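Local coordinates for protein putative acetyltransferase (Clostridium difficile, PDB 3DSB) that probably transfers an acyl group, as expected of a member of the GNAT acetyltransferase family, at residues F106-I109 with K110-D114; A135-S139 with L140-E144. All coordinates share one frame; numbering follows the deposited sequence.

Contact 1: residues F106-I109 with K110-D114; sequences FNYI and KNICD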
loop_
_atom_site.group_PDB
_atom_site.type_symbol
_atom_site.label_atom_id
_atom_site.label_comp_id
_atom_site.label_asym_id
_atom_site.label_seq_id
_atom_site.Cartn_x
_atom_site.Cartn_y
_atom_site.Cartn_z
ATOM N N PHE A 106 -6.280 -17.447 4.141
ATOM C CA PHE A 106 -6.710 -16.146 4.649
ATOM C C PHE A 106 -6.580 -16.089 6.176
ATOM O O PHE A 106 -6.128 -15.087 6.755
ATOM C CB PHE A 106 -8.151 -15.928 4.203
ATOM C CG PHE A 106 -8.396 -14.578 3.687
ATOM C CD1 PHE A 106 -8.280 -14.291 2.325
ATOM C CD2 PHE A 106 -8.752 -13.575 4.565
ATOM C CE1 PHE A 106 -8.487 -12.959 1.836
ATOM C CE2 PHE A 106 -8.975 -12.286 4.114
ATOM C CZ PHE A 106 -8.840 -11.977 2.747
ATOM N N ASN A 107 -6.982 -17.174 6.836
ATOM C CA ASN A 107 -6.889 -17.226 8.292
ATOM C C ASN A 107 -5.450 -17.303 8.778
ATOM O O ASN A 107 -5.117 -16.801 9.866
ATOM C CB ASN A 107 -7.780 -18.345 8.837
ATOM C CG ASN A 107 -9.246 -17.955 8.824
ATOM O OD1 ASN A 107 -9.574 -16.802 9.079
ATOM N ND2 ASN A 107 -10.126 -18.898 8.488
ATOM N N TYR A 108 -4.575 -17.911 7.977
ATOM C CA TYR A 108 -3.151 -17.907 8.289
ATOM C C TYR A 108 -2.607 -16.474 8.338
ATOM O O TYR A 108 -1.870 -16.118 9.251
ATOM C CB TYR A 108 -2.392 -18.717 7.222
ATOM C CG TYR A 108 -0.941 -19.035 7.559
ATOM C CD1 TYR A 108 -0.642 -20.190 8.279
ATOM C CD2 TYR A 108 0.117 -18.217 7.138
ATOM C CE1 TYR A 108 0.636 -20.533 8.607
ATOM C CE2 TYR A 108 1.457 -18.569 7.493
ATOM C CZ TYR A 108 1.683 -19.734 8.217
ATOM O OH TYR A 108 2.982 -20.140 8.588
ATOM N N ILE A 109 -2.980 -15.652 7.379
ATOM C CA ILE A 109 -2.522 -14.262 7.366
ATOM C C ILE A 109 -3.186 -13.489 8.519
ATOM O O ILE A 109 -2.527 -12.677 9.177
ATOM C CB ILE A 109 -2.768 -13.612 5.988
ATOM C CG1 ILE A 109 -2.088 -14.434 4.873
ATOM C CG2 ILE A 109 -2.348 -12.140 6.015
ATOM C CD1 ILE A 109 -0.624 -14.701 5.051
ATOM N N LYS A 110 -4.469 -13.738 8.774
ATOM C CA LYS A 110 -5.126 -13.070 9.936
ATOM C C LYS A 110 -4.365 -13.389 11.206
ATOM O O LYS A 110 -4.183 -12.493 12.049
ATOM C CB LYS A 110 -6.594 -13.488 10.088
ATOM C CG LYS A 110 -7.524 -12.841 9.070
ATOM C CD LYS A 110 -8.890 -13.500 8.958
ATOM C CE LYS A 110 -9.633 -13.424 10.223
ATOM N NZ LYS A 110 -10.974 -14.063 10.070
ATOM N N ASN A 111 -3.929 -14.653 11.366
ATOM C CA ASN A 111 -3.162 -15.029 12.559
ATOM C C ASN A 111 -1.826 -14.301 12.644
ATOM O O ASN A 111 -1.420 -13.843 13.722
ATOM C CB ASN A 111 -2.949 -16.559 12.610
ATOM C CG ASN A 111 -2.078 -16.978 13.793
ATOM O OD1 ASN A 111 -0.921 -17.381 13.621
ATOM N ND2 ASN A 111 -2.609 -16.830 14.991
ATOM N N ILE A 112 -1.138 -14.181 11.520
ATOM C CA ILE A 112 0.100 -13.382 11.489
ATOM C C ILE A 112 -0.190 -11.964 12.003
ATOM O O ILE A 112 0.560 -11.418 12.828
ATOM C CB ILE A 112 0.731 -13.300 10.060
ATOM C CG1 ILE A 112 1.401 -14.643 9.700
ATOM C CG2 ILE A 112 1.689 -12.110 9.906
ATOM C CD1 ILE A 112 1.825 -14.721 8.240
ATOM N N CYS A 113 -1.308 -11.382 11.549
ATOM C CA CYS A 113 -1.629 -9.991 11.953
ATOM C C CYS A 113 -1.959 -9.912 13.453
ATOM O O CYS A 113 -1.506 -8.993 14.157
ATOM C CB CYS A 113 -2.813 -9.466 11.132
ATOM S SG CYS A 113 -2.363 -9.246 9.391
ATOM N N ASP A 114 -2.690 -10.888 13.956
ATOM C CA ASP A 114 -3.134 -10.812 15.336
ATOM C C ASP A 114 -1.962 -11.076 16.291
ATOM O O ASP A 114 -1.909 -10.522 17.396
ATOM C CB ASP A 114 -4.271 -11.803 15.567
ATOM C CG ASP A 114 -5.606 -11.299 14.996
ATOM O OD1 ASP A 114 -5.798 -10.055 14.833
ATOM O OD2 ASP A 114 -6.478 -12.148 14.752
HETATM O O HOH W 1 -0.229 -17.828 10.931
#
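Lys110 lies alongside Asn107, one turn further on in helix 101-115, the crossover helix of the beta-alpha-beta unit formed with strands 82-92 and 119-127 of this GNAT fold. Both side chains point the same way. The lysine stem lies close to the preceding turn, with CG 3.5 Å from Phe106 O, then bends at its third torsion (chi3 62°), carrying the ammonium group to the Asn107 amide. The stronger partner of that group is the carbonyl O of Leu140; the bond from Lys110 NZ to Asn107 OD1, at 3.2 Å, is only a weak supplement. A lysine suits this place because its long apolar stem can pack on the helix while its charge reaches past it. Lys110 CD also sits at the edge of the Phe106 ring, near the ring plane and 4.4 Å from CD2. That ring packs on Ile87, Val90 and Met122 of the sheet.

Further round the helix the pairs are apolar. Ile109 and Ile112 run side by side and meet through their end methyls, CD1 to CD1 at 4.0 Å. Ile109 and the small Cys113 both face Leu85, a buried setting that suits a branched hydrocarbon and probably a compact side chain beside it. The extended Ile112 chain (chi2 170°) sends the same methyl toward the Tyr108 ring, which it meets obliquely at CE2, 3.9 Å away. Regular i to i+4 backbone bonds underlie all of this, among them Ile112 N to Tyr108 O. A water molecule hydrogen-bonds to Tyr108 O and, at 2.8 Å, to Asn111 OD1; its oxygen sits 3.4 Å above the plane of the Tyr108 ring, over the centre.

Contact 2: residues A135-S139 with L140-E144; sequences ATYES and LNMYE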
loop_
_atom_site.group_PDB
_atom_site.type_symbol
_atom_site.label_atom_id
_atom_site.label_comp_id
_atom_site.label_asym_id
_atom_site.label_seq_id
_atom_site.Cartn_x
_atom_site.Cartn_y
_atom_site.Cartn_z
ATOM N N ALA A 135 -19.647 -10.746 0.428
ATOM C CA ALA A 135 -20.046 -11.912 1.223
ATOM C C ALA A 135 -18.839 -12.739 1.625
ATOM O O ALA A 135 -18.764 -13.234 2.747
ATOM C CB ALA A 135 -21.046 -12.785 0.449
ATOM N N THR A 136 -17.922 -12.932 0.682
ATOM C CA THR A 136 -16.714 -13.700 0.954
ATOM C C THR A 136 -15.900 -13.064 2.079
ATOM O O THR A 136 -15.502 -13.749 3.016
ATOM C CB THR A 136 -15.862 -13.829 -0.308
ATOM O OG1 THR A 136 -16.554 -14.661 -1.253
ATOM C CG2 THR A 136 -14.490 -14.432 0.001
ATOM N N TYR A 137 -15.647 -11.760 1.983
ATOM C CA TYR A 137 -14.847 -11.125 3.038
ATOM C C TYR A 137 -15.591 -10.984 4.348
ATOM O O TYR A 137 -15.009 -11.144 5.438
ATOM C CB TYR A 137 -14.289 -9.775 2.583
ATOM C CG TYR A 137 -13.405 -9.932 1.388
ATOM C CD1 TYR A 137 -12.462 -10.969 1.315
ATOM C CD2 TYR A 137 -13.522 -9.051 0.306
ATOM C CE1 TYR A 137 -11.662 -11.123 0.190
ATOM C CE2 TYR A 137 -12.725 -9.182 -0.807
ATOM C CZ TYR A 137 -11.783 -10.202 -0.865
ATOM O OH TYR A 137 -11.003 -10.336 -1.984
ATOM N N GLU A 138 -16.887 -10.683 4.274
ATOM C CA GLU A 138 -17.684 -10.607 5.504
ATOM C C GLU A 138 -17.649 -11.897 6.309
ATOM O O GLU A 138 -17.592 -11.883 7.527
ATOM C CB GLU A 138 -19.128 -10.269 5.189
ATOM C CG GLU A 138 -19.497 -8.901 5.652
ATOM C CD GLU A 138 -19.299 -7.831 4.610
ATOM O OE1 GLU A 138 -20.327 -7.125 4.367
ATOM O OE2 GLU A 138 -18.151 -7.692 4.066
ATOM N N SER A 139 -17.651 -13.024 5.618
ATOM C CA SER A 139 -17.581 -14.314 6.312
ATOM C C SER A 139 -16.231 -14.518 7.012
ATOM O O SER A 139 -16.090 -15.394 7.889
ATOM C CB SER A 139 -17.889 -15.467 5.354
ATOM O OG SER A 139 -19.284 -15.518 5.107
ATOM N N LEU A 140 -15.234 -13.732 6.597
ATOM C CA LEU A 140 -13.919 -13.764 7.217
ATOM C C LEU A 140 -13.697 -12.581 8.189
ATOM O O LEU A 140 -12.561 -12.290 8.577
ATOM C CB LEU A 140 -12.840 -13.783 6.125
ATOM C CG LEU A 140 -12.760 -15.130 5.372
ATOM C CD1 LEU A 140 -12.165 -14.877 4.000
ATOM C CD2 LEU A 140 -11.933 -16.108 6.174
ATOM N N ASN A 141 -14.781 -11.905 8.559
ATOM C CA ASN A 141 -14.726 -10.774 9.481
ATOM C C ASN A 141 -13.984 -9.567 8.899
ATOM O O ASN A 141 -13.345 -8.792 9.622
ATOM C CB ASN A 141 -14.171 -11.158 10.870
ATOM C CG ASN A 141 -15.068 -12.152 11.593
ATOM O OD1 ASN A 141 -16.268 -12.200 11.361
ATOM N ND2 ASN A 141 -14.484 -12.956 12.457
HETATM N N MSE A 142 -14.057 -9.435 7.582
HETATM C CA MSE A 142 -13.472 -8.305 6.892
HETATM C C MSE A 142 -14.605 -7.476 6.270
HETATM O O MSE A 142 -15.482 -8.020 5.564
HETATM C CB MSE A 142 -12.490 -8.831 5.843
HETATM C CG MSE A 142 -11.538 -7.807 5.370
HETATM SE SE MSE A 142 -10.311 -8.571 4.066
HETATM C CE MSE A 142 -8.778 -7.465 4.499
ATOM N N TYR A 143 -14.599 -6.173 6.532
ATOM C CA TYR A 143 -15.746 -5.319 6.196
ATOM C C TYR A 143 -15.340 -4.127 5.402
ATOM O O TYR A 143 -14.176 -3.672 5.435
ATOM C CB TYR A 143 -16.533 -4.883 7.461
ATOM C CG TYR A 143 -16.866 -6.061 8.344
ATOM C CD1 TYR A 143 -17.890 -6.913 7.996
ATOM C CD2 TYR A 143 -16.134 -6.337 9.518
ATOM C CE1 TYR A 143 -18.227 -8.033 8.781
ATOM C CE2 TYR A 143 -16.464 -7.481 10.326
ATOM C CZ TYR A 143 -17.506 -8.316 9.916
ATOM O OH TYR A 143 -17.897 -9.441 10.658
ATOM N N GLU A 144 -16.290 -3.638 4.620
ATOM C CA GLU A 144 -15.995 -2.532 3.740
ATOM C C GLU A 144 -15.653 -1.247 4.515
ATOM O O GLU A 144 -16.335 -0.888 5.484
ATOM C CB GLU A 144 -17.210 -2.327 2.848
ATOM C CG GLU A 144 -17.015 -1.330 1.809
ATOM C CD GLU A 144 -18.183 -1.308 0.814
ATOM O OE1 GLU A 144 -19.237 -1.969 1.047
ATOM O OE2 GLU A 144 -18.004 -0.637 -0.210
#
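Thr136 and Leu140 meet where helix 133-138 gives way to the turn, and the leucine branch lies against backbone: CD1 is 3.7 Å from Thr136 O. The threonine hydroxyl bonds back to the carbonyl of Asn132, and Leu140 turns its hydrocarbon to Phe106 and Asn107 of helix 101-115.

Tyr137 follows, and its carbonyl oxygen is gripped twice, by Met142 N at 2.9 Å and by Leu140 N at 2.8 Å. The two donors come from opposite faces of the carbonyl plane. Met142, a selenomethionine, was modelled in two conformers; in the one described here its SE lies obliquely to the Tyr137 ring, 4.7 Å from the centroid, a Met-aromatic contact that rests on this conformer. A long, flexible methionine suits a place where the side chain also packs on Met122 and Leu124 of strand 119-127, and Tyr150 of the second subunit adds its ring to that of Tyr137.

Glu138 O accepts Asn141 N at 3.0 Å, closing a type I turn. The glutamate chain bends at its second torsion (chi2 92°), bringing CG to the edge of the Tyr143 ring, near the ring plane and 3.5 Å from CD1. Carboxylate and ring are turned 55° apart, so the two groups do not stack.

Ser139, small and polar, suits its exposed position. Asn141 takes the positive phi (66°) that asparagine tolerates better than most residues. With bonds from Met142 N to Tyr137 O and Asn141 N to Glu138 O, it is the C-prime residue of a Schellman motif, a classic helix C-terminal cap, here turning the chain into strand 143-152.

From the N terminus, the chain first passes through contact 1, within helix 101-115, which closes no loop beyond successive helical turns. It then runs along strand 119-127 and into helix 133-138, where contact 2 closes the tight turn into strand 143-152. The two are therefore in series, neither enclosing nor crossing the other, yet they touch in space, their centres about 14 Å apart. A probable hydrogen bond from Lys110 NZ to Leu140 O and packing of Phe106 on Leu140 and Tyr137 tie the crossover helix to the helix-ending turn. Both contacts also touch the second subunit, whose strand pairs antiparallel with Tyr143 and Glu144.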